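Local coordinates for alginate lyase, family PL7 (PDB 3ZPY), which probably cleaves the seaweed polysaccharide alginate as the catalytic domain of a marine bacterial lyase of family PL7, at residues Thr14-Ser19 / Tyr31-Asp36; Ser3-Leu8 / Ile40-Tyr45; Asn74-Leu79 / Gly220-Ser225; Asp47-Tyr52 / Lys61-Leu66. All blocks are in the same frame, centred on the assembly; numbering follows the deposited sequence.

How the contacts relate
Contacts 1 and 2 share the sodium site and lie on the same side of the domain, centres about 11 Å apart. Tyr42 OH of contact 2 reaches Trp15 O of contact 1 at 2.7 Å, probably as a hydrogen bond. Contact 1 continues into the sheet of contact 3, where Asn18 N stands 2.8 Å from Glu78 O. Contact 4 belongs to the second sheet and packs beneath contact 3, centres about 10 Å apart, with Leu223 CD1 against the backbone at Tyr63. Contact 3 carries family motifs expected to line the alginate groove. The sodium ion is 21.1 Å from Arg76 CZ, remote from this face.

Contact 1 (Thr14-Ser19 / Tyr31-Asp36); sequences TWKINS and YDDITD. With NA (sodium ion), chain C.
Ser19 and Tyr31 form an antiparallel hydrogen-bonded pair where strand 15-21 meets strand 29-31, and just beyond it the chain folds into an Asx turn that leads to the sodium site. Tyr31 N donates to Ser19 O at 2.8 Å, and Ser19 N returns a longer bond to Tyr31 O. Past this pair, Ile34 N meets Ile17 O at 2.9 Å, nearly along the C=O axis, so the turn stays fastened to the strand. Ile34 CG2 packs on Ile17 CB at 3.7 Å, while Ile34 CD1 lies against Ser19 CB. In Asp33, chi1 of -177° sets CG anti to the backbone N. Its OD1 accepts from Thr35 OG1 at 2.7 Å and from Thr35 N at 2.9 Å, both arriving from one face of the carboxylate. A water also donates to OD1 and accepts a hydrogen bond from Ile17 N, linking turn to strand. An alanine here would probably leave Thr35 N and OG1 without their acceptor, break the water link to Ile17 and let the turn shift. The Lys16 chain crosses Asp33 at about a right angle, CD 3.8 Å from Asp33 CB; its amine is near the Asp32 and Asp33 carboxylates without forming a salt bridge. Thr35 O binds the sodium ion at 2.8 Å, joined by carbonyls of Ala37 and Ile40. Strand 15-21 also pairs with strand 76-83, Asn18 bonding to Glu78, and Ser19 OG is held by Tyr45 OH of the following loop.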
# COMPACT_ATOMS: atom_id res chain seq x y z
N THR A 14 9.71 0.10 13.54
CA THR A 14 9.70 -0.70 12.31
C THR A 14 8.70 -0.20 11.19
O THR A 14 8.92 -0.51 10.02
CB THR A 14 9.49 -2.23 12.58
OG1 THR A 14 8.28 -2.40 13.31
CG2 THR A 14 10.66 -2.78 13.39
N TRP A 15 7.62 0.45 11.60
CA TRP A 15 6.63 0.97 10.63
C TRP A 15 5.99 2.24 11.19
O TRP A 15 5.65 2.30 12.36
CB TRP A 15 5.51 -0.01 10.38
CG TRP A 15 5.94 -1.33 9.81
CD1 TRP A 15 6.29 -2.49 10.52
CD2 TRP A 15 6.09 -1.67 8.39
NE1 TRP A 15 6.68 -3.46 9.65
CE2 TRP A 15 6.58 -3.02 8.35
CE3 TRP A 15 5.92 -0.95 7.16
CZ2 TRP A 15 6.82 -3.67 7.15
CZ3 TRP A 15 6.17 -1.59 5.98
CH2 TRP A 15 6.61 -2.94 5.96
N LYS A 16 5.85 3.26 10.33
CA LYS A 16 5.07 4.41 10.64
C LYS A 16 3.66 4.19 10.05
O LYS A 16 3.49 3.71 8.93
CB LYS A 16 5.73 5.63 9.99
CG LYS A 16 4.92 6.91 9.98
CD LYS A 16 5.81 8.14 9.56
CE LYS A 16 7.12 8.40 10.40
NZ LYS A 16 8.05 9.63 10.20
N ILE A 17 2.66 4.64 10.82
CA ILE A 17 1.25 4.45 10.44
C ILE A 17 0.69 5.75 9.85
O ILE A 17 0.58 6.74 10.57
CB ILE A 17 0.41 4.02 11.65
CG1 ILE A 17 0.91 2.71 12.19
CG2 ILE A 17 -1.05 3.81 11.21
CD1 ILE A 17 0.30 2.44 13.58
N ASN A 18 0.37 5.66 8.52
CA ASN A 18 -0.34 6.76 7.81
C ASN A 18 -1.86 6.56 7.97
O ASN A 18 -2.37 5.50 7.63
CB ASN A 18 -0.05 6.78 6.29
CG ASN A 18 1.41 6.72 5.89
OD1 ASN A 18 2.32 7.27 6.52
ND2 ASN A 18 1.62 6.10 4.79
N SER A 19 -2.59 7.49 8.61
CA SER A 19 -4.01 7.33 8.81
C SER A 19 -4.68 8.64 8.90
O SER A 19 -4.06 9.73 8.64
CB SER A 19 -4.27 6.41 10.03
OG SER A 19 -5.60 5.96 10.05
N TYR A 31 -2.84 12.26 8.59
CA TYR A 31 -1.56 12.30 9.32
C TYR A 31 -0.61 11.32 8.72
O TYR A 31 -0.84 10.11 8.77
CB TYR A 31 -1.73 11.93 10.81
CG TYR A 31 -2.33 13.05 11.60
CD1 TYR A 31 -3.73 13.28 11.59
CD2 TYR A 31 -1.51 13.90 12.35
CE1 TYR A 31 -4.28 14.35 12.31
CE2 TYR A 31 -2.06 14.95 13.08
CZ TYR A 31 -3.44 15.17 13.07
OH TYR A 31 -3.98 16.22 13.76
N ASP A 32 0.53 11.82 8.27
CA ASP A 32 1.59 10.94 7.82
C ASP A 32 2.08 10.04 8.97
O ASP A 32 2.42 8.93 8.74
CB ASP A 32 2.70 11.84 7.25
CG ASP A 32 3.96 11.09 6.94
OD1 ASP A 32 3.98 10.48 5.86
OD2 ASP A 32 4.89 11.11 7.77
N ASP A 33 2.12 10.58 10.19
CA ASP A 33 2.34 9.75 11.35
C ASP A 33 1.17 10.00 12.29
O ASP A 33 1.09 11.04 12.94
CB ASP A 33 3.68 10.12 12.01
CG ASP A 33 3.97 9.20 13.20
OD1 ASP A 33 3.01 8.60 13.73
OD2 ASP A 33 5.15 9.16 13.66
N ILE A 34 0.28 8.99 12.35
CA ILE A 34 -0.94 9.13 13.12
C ILE A 34 -0.69 9.42 14.62
O ILE A 34 -1.55 9.95 15.32
CB ILE A 34 -1.86 7.90 12.92
CG1 ILE A 34 -3.28 8.24 13.41
CG2 ILE A 34 -1.24 6.69 13.65
CD1 ILE A 34 -4.02 9.28 12.59
N THR A 35 0.47 8.97 15.08
CA THR A 35 0.75 9.20 16.49
C THR A 35 0.97 10.69 16.82
O THR A 35 1.02 11.06 17.99
CB THR A 35 1.92 8.35 17.02
OG1 THR A 35 3.15 8.74 16.43
CG2 THR A 35 1.71 6.89 16.85
N ASP A 36 1.15 11.52 15.79
CA ASP A 36 1.14 12.98 15.98
C ASP A 36 -0.22 13.55 16.37
O ASP A 36 -0.28 14.69 16.84
CB ASP A 36 1.60 13.69 14.70
CG ASP A 36 3.06 13.52 14.44
OD1 ASP A 36 3.79 13.20 15.37
OD2 ASP A 36 3.52 13.70 13.29
NA NA C . -0.35 11.73 20.27
O HOH W 1 3.21 5.84 13.34
O HOH W 2 2.21 12.77 21.31

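Contact 2 (Ser3-Leu8 / Ile40-Tyr45); sequences SPASVL and ISYNTY. With NA (sodium ion), chain C.
Ser3 OG is gripped from two directions: it donates to Asn43 O at 2.8 Å and accepts from Ser6 N at 3.0 Å. The second bond makes Ser3 the N-cap of the short helix 4-8, which leads into the beta-sandwich and rests on the long loop between strands 29-31 and 51-53. The hydroxyl sits between the backbone N and the carbonyl carbon (chi1 72°), which turns it back over the first turn of the helix. It lies 32° out of the carbonyl plane of Asn43. An alanine here would probably leave Ser6 N without its cap and Asn43 O without this donor, freeing the helix start to drift from the loop. Asn43 reaches back with its amide, OD1 lying 3.0 Å from Ser6 OG, a possible bond that is not settled, since another acceptor lies within reach of that proton. Ala5 CB packs 3.8 Å from Tyr42 CE1, and the ring's OH runs on to Trp15 O. Pro4 CD lies 3.3 Å from Tyr45 O. A water bridges the two segments: it accepts from Ala5 N at 2.9 Å and donates to Tyr42 O and Tyr45 O, so three backbone groups meet through one molecule. At the start of the same loop segment, Ile40 O binds the sodium ion at 2.8 Å.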
# COMPACT_ATOMS: atom_id res chain seq x y z
N SER A 3 -4.55 -4.88 20.44
CA SER A 3 -4.43 -3.76 19.52
C SER A 3 -3.98 -4.23 18.12
O SER A 3 -3.27 -5.20 17.96
CB SER A 3 -3.39 -2.74 20.03
OG SER A 3 -2.08 -3.23 19.90
N PRO A 4 -4.27 -3.40 17.12
CA PRO A 4 -3.79 -3.74 15.76
C PRO A 4 -2.24 -3.89 15.74
O PRO A 4 -1.69 -4.81 15.09
CB PRO A 4 -4.34 -2.57 14.90
CG PRO A 4 -5.57 -2.11 15.64
CD PRO A 4 -5.24 -2.28 17.10
N ALA A 5 -1.52 -2.97 16.39
CA ALA A 5 -0.06 -3.05 16.36
C ALA A 5 0.45 -4.35 16.99
O ALA A 5 1.37 -4.99 16.47
CB ALA A 5 0.54 -1.81 17.04
N SER A 6 -0.20 -4.77 18.06
CA SER A 6 0.17 -6.05 18.74
C SER A 6 -0.15 -7.29 17.84
O SER A 6 0.68 -8.16 17.67
CB SER A 6 -0.61 -6.15 20.08
OG SER A 6 -0.04 -5.29 21.03
N VAL A 7 -1.35 -7.30 17.22
CA VAL A 7 -1.74 -8.41 16.36
C VAL A 7 -0.77 -8.53 15.17
O VAL A 7 -0.37 -9.64 14.78
CB VAL A 7 -3.22 -8.28 15.92
CG1 VAL A 7 -3.50 -9.22 14.77
CG2 VAL A 7 -4.15 -8.43 17.14
N LEU A 8 -0.39 -7.38 14.55
CA LEU A 8 0.43 -7.41 13.36
C LEU A 8 1.93 -7.52 13.71
O LEU A 8 2.77 -7.86 12.84
CB LEU A 8 0.14 -6.17 12.53
CG LEU A 8 0.52 -6.22 11.06
CD1 LEU A 8 -0.12 -7.34 10.22
CD2 LEU A 8 0.18 -4.83 10.41
N ILE A 40 -3.47 9.85 20.50
CA ILE A 40 -3.12 8.61 19.79
C ILE A 40 -1.74 8.17 20.23
O ILE A 40 -0.83 8.97 20.31
CB ILE A 40 -3.06 8.83 18.25
CG1 ILE A 40 -4.40 9.31 17.66
CG2 ILE A 40 -2.59 7.56 17.58
CD1 ILE A 40 -5.59 8.64 18.26
N SER A 41 -1.61 6.88 20.64
CA SER A 41 -0.28 6.29 20.86
C SER A 41 -0.20 4.99 20.08
O SER A 41 -1.20 4.31 19.82
CB SER A 41 0.03 6.09 22.30
OG SER A 41 -0.90 5.20 22.85
N TYR A 42 0.99 4.72 19.61
CA TYR A 42 1.18 3.73 18.61
C TYR A 42 0.58 2.34 18.99
O TYR A 42 -0.17 1.75 18.16
CB TYR A 42 2.71 3.55 18.37
CG TYR A 42 3.04 2.71 17.15
CD1 TYR A 42 2.95 1.32 17.16
CD2 TYR A 42 3.39 3.36 15.98
CE1 TYR A 42 3.30 0.58 16.02
CE2 TYR A 42 3.74 2.65 14.82
CZ TYR A 42 3.65 1.25 14.82
OH TYR A 42 3.99 0.58 13.66
N ASN A 43 0.92 1.82 20.21
CA ASN A 43 0.54 0.45 20.47
C ASN A 43 -0.90 0.32 20.90
O ASN A 43 -1.33 -0.79 21.09
CB ASN A 43 1.45 -0.21 21.53
CG ASN A 43 1.21 -1.78 21.67
OD1 ASN A 43 1.17 -2.55 20.65
ND2 ASN A 43 1.07 -2.25 22.92
N THR A 44 -1.63 1.39 21.11
CA THR A 44 -3.09 1.32 21.32
C THR A 44 -3.95 1.86 20.19
O THR A 44 -5.17 1.73 20.25
CB THR A 44 -3.50 1.96 22.64
OG1 THR A 44 -3.17 3.36 22.60
CG2 THR A 44 -2.76 1.42 23.81
N TYR A 45 -3.33 2.42 19.16
CA TYR A 45 -4.15 3.02 18.11
C TYR A 45 -5.09 2.03 17.42
O TYR A 45 -4.64 1.00 16.88
CB TYR A 45 -3.26 3.68 17.04
CG TYR A 45 -4.05 4.28 15.91
CD1 TYR A 45 -5.13 5.14 16.14
CD2 TYR A 45 -3.80 3.89 14.60
CE1 TYR A 45 -5.86 5.68 15.09
CE2 TYR A 45 -4.56 4.38 13.54
CZ TYR A 45 -5.61 5.23 13.79
OH TYR A 45 -6.35 5.75 12.72
NA NA C . -0.35 11.73 20.27
O HOH W 3 -2.28 -0.36 17.41
O HOH W 2 2.21 12.77 21.31

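Contact 3 (Asn74-Leu79 / Gly220-Ser225); sequences NPRVEL and GNYLQS
Arg76 and Tyr222 rise from the same face of two antiparallel strands, and their torsions lay one over the other: Arg76 CG sits between its backbone N and carbonyl carbon (chi1 65°), Tyr222 CG anti to its N (chi1 -178°). The arginine chain then bends at chi3, and the guanidinium lies flat on the phenol in a stacked cation-pi contact, planes 23° apart, with CZ 3.6 Å from the Tyr222 ring centroid. NH1 stands over the ring centre. On the opposite face of the ring, Gln224 NE2 lies 3.5 Å above its plane, making a sandwich, while Asn74 O and Pro75 O approach the edge. Arg76 NH1 is fixed in turn by a salt bridge to Glu78 OE1 at 3.0 Å, which meets the guanidinium in its own plane; Lys218 also binds OE1. Beneath, Val77 and Asn221 form a hydrogen-bonded pair, Val77 N to Asn221 O and Asn221 N to Val77 O, each at 2.9 Å, and Leu223 N adds a bond to Pro75 O. A CB on Gly220 would point at the other strand and collide with Glu78 CA and Val77 O, and the backbone angles would jam it against the preceding carbonyl O. On the other face of the sheet Asn221 ND2 bonds to Phe60 O of the second sheet. The segments carry the sequence motifs R-x-E-L and Y-x-Q of family PL7, set side by side on one sheet of its jelly-roll sandwich, the sheet that in relatives lines the alginate-binding groove.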
# COMPACT_ATOMS: atom_id res chain seq x y z
N ASN A 74 -4.70 10.81 -4.41
CA ASN A 74 -5.24 9.58 -3.88
C ASN A 74 -4.94 9.41 -2.38
O ASN A 74 -3.78 9.57 -1.93
CB ASN A 74 -4.66 8.40 -4.68
CG ASN A 74 -5.22 8.30 -6.10
OD1 ASN A 74 -6.41 8.44 -6.32
ND2 ASN A 74 -4.35 8.06 -7.05
N PRO A 75 -5.97 9.05 -1.59
CA PRO A 75 -5.75 8.90 -0.14
C PRO A 75 -5.26 7.47 0.24
O PRO A 75 -5.31 6.50 -0.54
CB PRO A 75 -7.17 9.07 0.45
CG PRO A 75 -8.11 8.51 -0.67
CD PRO A 75 -7.42 8.94 -1.98
N ARG A 76 -4.77 7.36 1.48
CA ARG A 76 -4.27 6.03 1.92
C ARG A 76 -4.45 5.89 3.39
O ARG A 76 -4.49 6.90 4.12
CB ARG A 76 -2.76 5.87 1.60
CG ARG A 76 -1.87 6.87 2.39
CD ARG A 76 -0.43 6.86 1.90
NE ARG A 76 -0.24 7.73 0.74
CZ ARG A 76 0.49 7.44 -0.34
NH1 ARG A 76 1.17 6.27 -0.42
NH2 ARG A 76 0.68 8.39 -1.23
N VAL A 77 -4.49 4.63 3.85
CA VAL A 77 -4.29 4.26 5.24
C VAL A 77 -3.30 3.09 5.13
O VAL A 77 -3.59 2.13 4.48
CB VAL A 77 -5.59 3.83 5.88
CG1 VAL A 77 -5.27 3.20 7.23
CG2 VAL A 77 -6.61 4.96 5.97
N GLU A 78 -2.09 3.25 5.62
CA GLU A 78 -0.98 2.38 5.17
C GLU A 78 0.21 2.47 6.15
O GLU A 78 0.27 3.37 6.90
CB GLU A 78 -0.64 2.82 3.71
CG GLU A 78 0.28 2.10 2.89
CD GLU A 78 0.48 2.74 1.57
OE1 GLU A 78 0.85 3.89 1.43
OE2 GLU A 78 0.58 1.94 0.70
N LEU A 79 1.11 1.50 6.06
CA LEU A 79 2.36 1.54 6.82
C LEU A 79 3.51 1.92 5.93
O LEU A 79 3.56 1.50 4.73
CB LEU A 79 2.62 0.13 7.39
CG LEU A 79 1.45 -0.51 8.14
CD1 LEU A 79 1.90 -1.87 8.66
CD2 LEU A 79 1.02 0.38 9.28
N GLY A 220 -0.57 -1.75 2.92
CA GLY A 220 -1.80 -1.20 3.52
C GLY A 220 -2.85 -1.07 2.39
O GLY A 220 -3.00 -1.96 1.50
N ASN A 221 -3.48 0.12 2.41
CA ASN A 221 -4.54 0.44 1.43
C ASN A 221 -4.34 1.86 0.90
O ASN A 221 -4.71 2.83 1.55
CB ASN A 221 -5.92 0.31 2.10
CG ASN A 221 -7.05 0.44 1.16
OD1 ASN A 221 -6.84 0.73 -0.04
ND2 ASN A 221 -8.25 0.29 1.68
N TYR A 222 -3.82 1.90 -0.32
CA TYR A 222 -3.61 3.18 -1.05
C TYR A 222 -4.60 3.14 -2.15
O TYR A 222 -4.45 2.42 -3.12
CB TYR A 222 -2.13 3.19 -1.55
CG TYR A 222 -1.66 4.43 -2.28
CD1 TYR A 222 -2.28 5.67 -2.14
CD2 TYR A 222 -0.50 4.32 -3.05
CE1 TYR A 222 -1.79 6.77 -2.83
CE2 TYR A 222 -0.02 5.36 -3.72
CZ TYR A 222 -0.65 6.62 -3.58
OH TYR A 222 -0.16 7.82 -4.23
N LEU A 223 -5.65 3.97 -2.08
CA LEU A 223 -6.65 3.94 -3.20
C LEU A 223 -6.02 4.48 -4.43
O LEU A 223 -5.04 5.26 -4.36
CB LEU A 223 -7.91 4.76 -2.85
CG LEU A 223 -8.67 4.32 -1.60
CD1 LEU A 223 -10.01 5.07 -1.51
CD2 LEU A 223 -8.89 2.82 -1.54
N GLN A 224 -6.57 4.08 -5.57
CA GLN A 224 -6.14 4.51 -6.90
C GLN A 224 -7.26 5.07 -7.75
O GLN A 224 -8.40 4.73 -7.50
CB GLN A 224 -5.27 3.46 -7.63
CG GLN A 224 -3.98 3.17 -6.94
CD GLN A 224 -2.95 4.28 -7.21
OE1 GLN A 224 -2.65 4.54 -8.35
NE2 GLN A 224 -2.49 4.99 -6.19
N SER A 225 -6.91 5.93 -8.70
CA SER A 225 -7.91 6.47 -9.63
C SER A 225 -9.07 7.22 -8.99
O SER A 225 -10.21 7.24 -9.53
CB SER A 225 -8.41 5.33 -10.60
OG SER A 225 -7.38 4.76 -11.33
O HOH W 4 -4.65 7.35 -10.00

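Contact 4 (Asp47-Tyr52 / Lys61-Leu66); sequences DDNYFY and KCYRGL
Tyr50 meets Lys61, Tyr63 and Leu66 at the mouth of the hairpin formed by strands 51-53 and 58-63, where a classic beta bulge sets both Tyr50 and Phe51 facing Asp47. The packed part is largely aromatic and apolar. The Tyr50 and Tyr63 rings meet rim to rim with planes at 90°, Tyr50 CE1 lying 3.6 Å from Tyr63 CE1. The same carbon touches Leu66 CD2 at 3.6 Å, Leu66 being carried back by the type II turn that begins at Tyr63. In Tyr50, chi1 of -59° puts CG beside the backbone N; the ring has Lys61 O at its edge and Asn49 CB over one face, and the phenol OH ends on Gly22 O. Lys61 adds its chain from CB to CD, which packs on Asn49 O, CB at 3.4 Å. Two bonds clamp the backbone here. Tyr63 OH donates to Asn49 O at 2.7 Å, in the carbonyl plane and on a lone pair (C=O...O angle 127°), with the carbonyl O at the ring's edge. Lys61 N bonds to Tyr50 O at 2.8 Å from above that carbonyl's plane. Asp47, the residue facing the bulge, also closes an Asx turn through OD1, which accepts from Asn49 N at 2.9 Å. The outer side, toward exposed Asp48, is looser and begins at the Lys61 ammonium, which also makes a cation-pi contact with Tyr235. No direct bond joins it to Asp48; instead a water accepts from Lys61 NZ at 2.8 Å and donates to Asp48 O at 2.9 Å.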
# COMPACT_ATOMS: atom_id res chain seq x y z
N ASP A 47 -9.08 2.48 15.12
CA ASP A 47 -10.22 3.26 14.78
C ASP A 47 -11.00 2.39 13.79
O ASP A 47 -10.50 2.11 12.71
CB ASP A 47 -9.82 4.59 14.13
CG ASP A 47 -10.98 5.47 13.74
OD1 ASP A 47 -12.15 5.01 13.60
OD2 ASP A 47 -10.75 6.67 13.54
N ASP A 48 -12.21 2.00 14.14
CA ASP A 48 -12.96 1.13 13.24
C ASP A 48 -13.30 1.72 11.93
O ASP A 48 -13.64 0.96 11.02
CB ASP A 48 -14.31 0.77 13.93
CG ASP A 48 -14.14 -0.22 15.06
OD1 ASP A 48 -12.94 -0.65 15.33
OD2 ASP A 48 -15.19 -0.54 15.75
N ASN A 49 -13.11 3.04 11.76
CA ASN A 49 -13.39 3.59 10.45
C ASN A 49 -12.20 3.34 9.47
O ASN A 49 -12.36 3.42 8.26
CB ASN A 49 -13.59 5.08 10.51
CG ASN A 49 -14.97 5.48 11.07
OD1 ASN A 49 -15.05 6.37 11.92
ND2 ASN A 49 -15.98 4.72 10.74
N TYR A 50 -10.98 3.14 10.03
CA TYR A 50 -9.72 3.19 9.23
C TYR A 50 -8.74 2.04 9.42
O TYR A 50 -8.11 1.59 8.46
CB TYR A 50 -8.93 4.47 9.54
CG TYR A 50 -9.70 5.75 9.26
CD1 TYR A 50 -10.30 5.98 7.98
CD2 TYR A 50 -9.93 6.67 10.27
CE1 TYR A 50 -11.03 7.13 7.80
CE2 TYR A 50 -10.65 7.84 10.09
CZ TYR A 50 -11.23 8.07 8.85
OH TYR A 50 -11.93 9.23 8.63
N PHE A 51 -8.52 1.67 10.67
CA PHE A 51 -7.35 0.88 11.04
C PHE A 51 -7.72 0.12 12.29
O PHE A 51 -7.78 0.72 13.39
CB PHE A 51 -6.13 1.83 11.29
CG PHE A 51 -4.85 1.07 11.64
CD1 PHE A 51 -4.07 0.47 10.64
CD2 PHE A 51 -4.43 0.99 12.96
CE1 PHE A 51 -2.89 -0.19 10.97
CE2 PHE A 51 -3.25 0.36 13.27
CZ PHE A 51 -2.49 -0.22 12.30
N TYR A 52 -7.93 -1.22 12.14
CA TYR A 52 -8.50 -1.98 13.23
C TYR A 52 -8.14 -3.42 13.07
O TYR A 52 -7.62 -3.84 12.07
CB TYR A 52 -10.03 -1.73 13.36
CG TYR A 52 -10.85 -2.14 12.17
CD1 TYR A 52 -11.32 -3.46 12.10
CD2 TYR A 52 -11.09 -1.28 11.10
CE1 TYR A 52 -12.08 -3.89 11.01
CE2 TYR A 52 -11.81 -1.70 9.95
CZ TYR A 52 -12.30 -3.02 9.97
OH TYR A 52 -13.00 -3.47 8.90
N LYS A 61 -8.89 0.53 6.01
CA LYS A 61 -10.13 0.94 5.32
C LYS A 61 -9.97 2.45 4.91
O LYS A 61 -9.72 3.31 5.80
CB LYS A 61 -11.33 0.77 6.36
CG LYS A 61 -12.67 0.92 5.69
CD LYS A 61 -13.82 0.58 6.61
CE LYS A 61 -15.14 0.65 5.92
NZ LYS A 61 -16.20 0.11 6.80
N CYS A 62 -10.08 2.67 3.61
CA CYS A 62 -9.88 4.04 3.07
C CYS A 62 -11.01 4.36 2.12
O CYS A 62 -11.56 3.47 1.47
CB CYS A 62 -8.44 4.12 2.43
SG CYS A 62 -7.96 5.79 2.00
N TYR A 63 -11.35 5.64 2.02
CA TYR A 63 -12.59 6.01 1.37
C TYR A 63 -12.30 6.93 0.20
O TYR A 63 -11.41 7.79 0.30
CB TYR A 63 -13.57 6.77 2.34
CG TYR A 63 -13.89 5.95 3.55
CD1 TYR A 63 -12.94 5.82 4.60
CD2 TYR A 63 -15.18 5.38 3.71
CE1 TYR A 63 -13.17 5.05 5.71
CE2 TYR A 63 -15.43 4.59 4.86
CZ TYR A 63 -14.45 4.54 5.88
OH TYR A 63 -14.69 3.71 6.96
N ARG A 64 -13.05 6.74 -0.88
CA ARG A 64 -13.06 7.70 -2.00
C ARG A 64 -13.32 9.09 -1.42
O ARG A 64 -14.23 9.28 -0.57
CB ARG A 64 -14.28 7.31 -2.88
CG ARG A 64 -14.43 8.11 -4.19
CD ARG A 64 -15.67 7.60 -4.92
NE ARG A 64 -15.73 8.03 -6.33
CZ ARG A 64 -16.48 9.02 -6.81
NH1 ARG A 64 -17.10 9.87 -6.01
NH2 ARG A 64 -16.58 9.19 -8.12
N GLY A 65 -12.51 10.08 -1.85
CA GLY A 65 -12.77 11.49 -1.43
C GLY A 65 -12.37 11.78 0.02
O GLY A 65 -12.64 12.87 0.45
N LEU A 66 -11.77 10.80 0.75
CA LEU A 66 -11.40 11.00 2.13
C LEU A 66 -10.37 12.13 2.20
O LEU A 66 -9.30 12.08 1.57
CB LEU A 66 -10.83 9.73 2.66
CG LEU A 66 -10.51 9.64 4.19
CD1 LEU A 66 -11.78 9.84 5.04
CD2 LEU A 66 -9.77 8.34 4.61
O HOH W 5 -16.05 1.16 9.43